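Side-chain contact in cytosine deaminase (Klebsiella pneumoniae, PDB 4R85), which hydrolytically deaminates cytosine and 5-methylcytosine, probably with the help of an iron(II) ion bound in an amidohydrolase-fold active site: residues Arg115-Val120 against Asp207-Glu212. Numbering follows the deposited sequence.
Sequences RTHVDV and DVHCDE. With FE2 (Fe (II) ion), chain H; 17E (5-methylcytosine), chain G.
H117 lays one face of its imidazole over the edge of H209, whose CE1 stands 3.4 Å from H117 ND1. The stack is T-shaped, with ring planes at 90° and centroids 4.7 Å apart. Edge-on to H117, H209 keeps both nitrogens engaged: NE2 binds the iron at 2.4 Å, while ND1 donates to a water that in turn donates to the D207 carbonyl oxygen, which helps fix the ring's rotation. H56, H58, H241 and D308 complete the metal site. Strands 111-119 and 205-209 belong to the parallel barrel of the amidohydrolase fold; strands 143-149 and 174-175 come between them in the sheet, and the side chains meet across the barrel interior. Two residues earlier on each strand, R115 reaches D207 in a salt bridge, NH1 to OD1 at 2.8 Å; OD1 lies in the guanidinium plane, whereas NH1 comes in on the anti side of the carboxylate and somewhat out of its plane, the two planes being 79° apart. A second water donates to D207 OD1 and lies 2.6 Å from H117 NE2. D207 OD2 is hydrogen-bonded to S240 OG, and R115 NH2 to Q145 OE1. Beyond the metal, E212 OE1 accepts a hydrogen bond from N4 of 5-methylcytosine at 2.8 Å.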
ATOM      1  N   ARG A 115      -7.897 -20.166   0.223  1.00 14.91           N
ATOM      2  CA  ARG A 115      -9.176 -20.507  -0.383  1.00 15.64           C
ATOM      3  C   ARG A 115      -9.220 -19.889  -1.777  1.00 14.52           C
ATOM      4  O   ARG A 115      -9.148 -18.666  -1.920  1.00 12.19           O
ATOM      5  CB  ARG A 115     -10.343 -20.010   0.476  1.00 14.81           C
ATOM      6  CG  ARG A 115     -11.710 -20.204  -0.181  1.00 17.22           C
ATOM      7  CD  ARG A 115     -12.831 -19.678   0.718  1.00 16.17           C
ATOM      8  NE  ARG A 115     -13.138 -20.610   1.804  1.00 14.67           N
ATOM      9  CZ  ARG A 115     -14.065 -20.377   2.723  1.00 15.53           C
ATOM     10  NH1 ARG A 115     -14.745 -19.236   2.682  1.00 12.50           N
ATOM     11  NH2 ARG A 115     -14.302 -21.270   3.680  1.00 16.17           N
ATOM     12  N   THR A 116      -9.304 -20.731  -2.804  1.00 14.58           N
ATOM     13  CA  THR A 116      -9.313 -20.218  -4.166  1.00 14.78           C
ATOM     14  C   THR A 116     -10.703 -20.341  -4.751  1.00 12.52           C
ATOM     15  O   THR A 116     -11.384 -21.340  -4.535  1.00 13.46           O
ATOM     16  CB  THR A 116      -8.300 -20.935  -5.100  1.00 12.19           C
ATOM     17  OG1 THR A 116      -8.305 -20.295  -6.382  1.00 14.76           O
ATOM     18  CG2 THR A 116      -8.656 -22.405  -5.291  1.00 13.92           C
ATOM     19  N   HIS A 117     -11.131 -19.306  -5.463  1.00 13.02           N
ATOM     20  CA  HIS A 117     -12.321 -19.409  -6.290  1.00 15.15           C
ATOM     21  C   HIS A 117     -11.897 -19.941  -7.658  1.00 20.54           C
ATOM     22  O   HIS A 117     -10.807 -19.625  -8.141  1.00 23.09           O
ATOM     23  CB  HIS A 117     -13.021 -18.045  -6.398  1.00 13.58           C
ATOM     24  CG  HIS A 117     -13.535 -17.551  -5.082  1.00 14.64           C
ATOM     25  ND1 HIS A 117     -14.874 -17.553  -4.756  1.00 16.58           N
ATOM     26  CD2 HIS A 117     -12.880 -17.107  -3.983  1.00 14.41           C
ATOM     27  CE1 HIS A 117     -15.023 -17.112  -3.518  1.00 14.30           C
ATOM     28  NE2 HIS A 117     -13.829 -16.834  -3.028  1.00 17.35           N
ATOM     29  N   VAL A 118     -12.733 -20.790  -8.256  1.00 14.12           N
ATOM     30  CA  VAL A 118     -12.482 -21.304  -9.597  1.00 16.22           C
ATOM     31  C   VAL A 118     -13.734 -21.114 -10.434  1.00 14.22           C
ATOM     32  O   VAL A 118     -14.812 -21.523 -10.025  1.00 12.11           O
ATOM     33  CB  VAL A 118     -12.157 -22.809  -9.589  1.00 18.23           C
ATOM     34  CG1 VAL A 118     -11.793 -23.285 -11.011  1.00 15.04           C
ATOM     35  CG2 VAL A 118     -11.042 -23.097  -8.619  1.00 25.71           C
ATOM     36  N   ASP A 119     -13.590 -20.503 -11.608  1.00 14.73           N
ATOM     37  CA  ASP A 119     -14.730 -20.235 -12.479  1.00 17.90           C
ATOM     38  C   ASP A 119     -15.304 -21.553 -13.013  1.00 18.51           C
ATOM     39  O   ASP A 119     -14.613 -22.303 -13.701  1.00 18.80           O
ATOM     40  CB  ASP A 119     -14.295 -19.301 -13.618  1.00 14.37           C
ATOM     41  CG  ASP A 119     -15.423 -18.941 -14.571  1.00 17.45           C
ATOM     42  OD1 ASP A 119     -15.117 -18.293 -15.598  1.00 18.31           O
ATOM     43  OD2 ASP A 119     -16.600 -19.283 -14.314  1.00 13.97           O
ATOM     44  N   VAL A 120     -16.561 -21.838 -12.675  1.00 12.64           N
ATOM     45  CA  VAL A 120     -17.206 -23.071 -13.136  1.00 14.71           C
ATOM     46  C   VAL A 120     -18.227 -22.794 -14.245  1.00 15.94           C
ATOM     47  O   VAL A 120     -18.904 -23.704 -14.711  1.00 17.72           O
ATOM     48  CB  VAL A 120     -17.864 -23.868 -11.984  1.00 18.10           C
ATOM     49  CG1 VAL A 120     -16.815 -24.274 -10.946  1.00 17.94           C
ATOM     50  CG2 VAL A 120     -18.978 -23.063 -11.325  1.00 14.56           C
ATOM     51  N   ASP A 207     -19.164 -19.283   0.059  1.00 10.44           N
ATOM     52  CA  ASP A 207     -18.428 -18.022  -0.049  1.00 10.08           C
ATOM     53  C   ASP A 207     -18.824 -17.319  -1.342  1.00 15.03           C
ATOM     54  O   ASP A 207     -18.435 -17.748  -2.422  1.00 14.19           O
ATOM     55  CB  ASP A 207     -16.923 -18.266  -0.044  1.00 10.19           C
ATOM     56  CG  ASP A 207     -16.124 -17.000   0.205  1.00 17.00           C
ATOM     57  OD1 ASP A 207     -15.071 -17.086   0.884  1.00 21.39           O
ATOM     58  OD2 ASP A 207     -16.537 -15.919  -0.264  1.00 19.76           O
ATOM     59  N   VAL A 208     -19.579 -16.231  -1.215  1.00 12.86           N
ATOM     60  CA  VAL A 208     -20.247 -15.606  -2.348  1.00 14.63           C
ATOM     61  C   VAL A 208     -19.653 -14.235  -2.673  1.00 14.32           C
ATOM     62  O   VAL A 208     -19.418 -13.427  -1.769  1.00 16.21           O
ATOM     63  CB  VAL A 208     -21.758 -15.443  -2.043  1.00 15.82           C
ATOM     64  CG1 VAL A 208     -22.440 -14.581  -3.092  1.00 15.07           C
ATOM     65  CG2 VAL A 208     -22.434 -16.809  -1.943  1.00 14.25           C
ATOM     66  N   HIS A 209     -19.415 -13.986  -3.962  1.00 10.71           N
ATOM     67  CA  HIS A 209     -19.086 -12.645  -4.463  1.00 13.73           C
ATOM     68  C   HIS A 209     -20.369 -11.843  -4.396  1.00 13.79           C
ATOM     69  O   HIS A 209     -21.242 -11.969  -5.242  1.00 15.31           O
ATOM     70  CB  HIS A 209     -18.591 -12.708  -5.909  1.00 10.29           C
ATOM     71  CG  HIS A 209     -17.148 -13.081  -6.030  1.00 11.04           C
ATOM     72  ND1 HIS A 209     -16.665 -14.313  -5.648  1.00 13.64           N
ATOM     73  CD2 HIS A 209     -16.082 -12.378  -6.477  1.00 10.54           C
ATOM     74  CE1 HIS A 209     -15.360 -14.356  -5.856  1.00 12.16           C
ATOM     75  NE2 HIS A 209     -14.985 -13.194  -6.361  1.00 13.73           N
ATOM     76  N   CYS A 210     -20.506 -11.028  -3.370  1.00 11.35           N
ATOM     77  CA  CYS A 210     -21.852 -10.639  -3.003  1.00 12.89           C
ATOM     78  C   CYS A 210     -22.399  -9.383  -3.687  1.00 20.67           C
ATOM     79  O   CYS A 210     -23.382  -9.444  -4.416  1.00 36.13           O
ATOM     80  CB  CYS A 210     -21.978 -10.570  -1.484  1.00 20.28           C
ATOM     81  SG  CYS A 210     -23.674 -10.573  -1.032  1.00 21.94           S
ATOM     82  N   ASP A 211     -21.784  -8.245  -3.446  1.00 24.92           N
ATOM     83  CA  ASP A 211     -22.255  -7.018  -4.074  1.00 19.54           C
ATOM     84  C   ASP A 211     -21.039  -6.218  -4.532  1.00 13.66           C
ATOM     85  O   ASP A 211     -20.752  -5.137  -4.005  1.00 13.54           O
ATOM     86  CB  ASP A 211     -23.114  -6.207  -3.082  1.00 14.27           C
ATOM     87  CG  ASP A 211     -24.463  -6.878  -2.771  1.00 20.05           C
ATOM     88  OD1 ASP A 211     -24.674  -7.311  -1.615  1.00 17.05           O
ATOM     89  OD2 ASP A 211     -25.326  -6.959  -3.681  1.00 14.46           O
ATOM     90  N   GLU A 212     -20.310  -6.762  -5.507  1.00 13.20           N
ATOM     91  CA  GLU A 212     -19.042  -6.170  -5.926  1.00 12.29           C
ATOM     92  C   GLU A 212     -19.305  -5.098  -6.969  1.00 13.61           C
ATOM     93  O   GLU A 212     -18.935  -5.230  -8.139  1.00 18.19           O
ATOM     94  CB  GLU A 212     -18.068  -7.239  -6.451  1.00 17.83           C
ATOM     95  CG  GLU A 212     -16.627  -6.701  -6.604  1.00 13.74           C
ATOM     96  CD  GLU A 212     -15.627  -7.710  -7.156  1.00 17.77           C
ATOM     97  OE1 GLU A 212     -14.419  -7.376  -7.181  1.00 16.94           O
ATOM     98  OE2 GLU A 212     -16.028  -8.820  -7.570  1.00 17.58           O
TER
HETATM   99 FE   FE2 H 502     -12.855 -12.306  -5.909  1.00 19.40          FE
HETATM  100  N1  17E G 501     -14.184 -12.070 -10.855  1.00 12.92           N
HETATM  101  C2  17E G 501     -14.996 -11.284 -10.148  1.00 13.67           C
HETATM  102  O2  17E G 501     -16.347 -11.327 -10.380  1.00 13.81           O
HETATM  103  N3  17E G 501     -14.526 -10.454  -9.211  1.00 15.01           N
HETATM  104  C4  17E G 501     -13.208 -10.386  -8.962  1.00 19.47           C
HETATM  105  N4  17E G 501     -12.717  -9.495  -7.961  1.00 20.70           N
HETATM  106  C5  17E G 501     -12.319 -11.192  -9.677  1.00 13.49           C
HETATM  107  C6  17E G 501     -12.854 -12.045 -10.638  1.00 14.79           C
HETATM  108  CM5 17E G 501     -10.849 -11.132  -9.410  1.00 14.00           C
HETATM  109  O   HOH W   1     -17.737 -16.975  -5.153  1.00 15.93           O
HETATM  110  O   HOH W   2     -13.053 -16.301  -0.581  1.00 18.99           O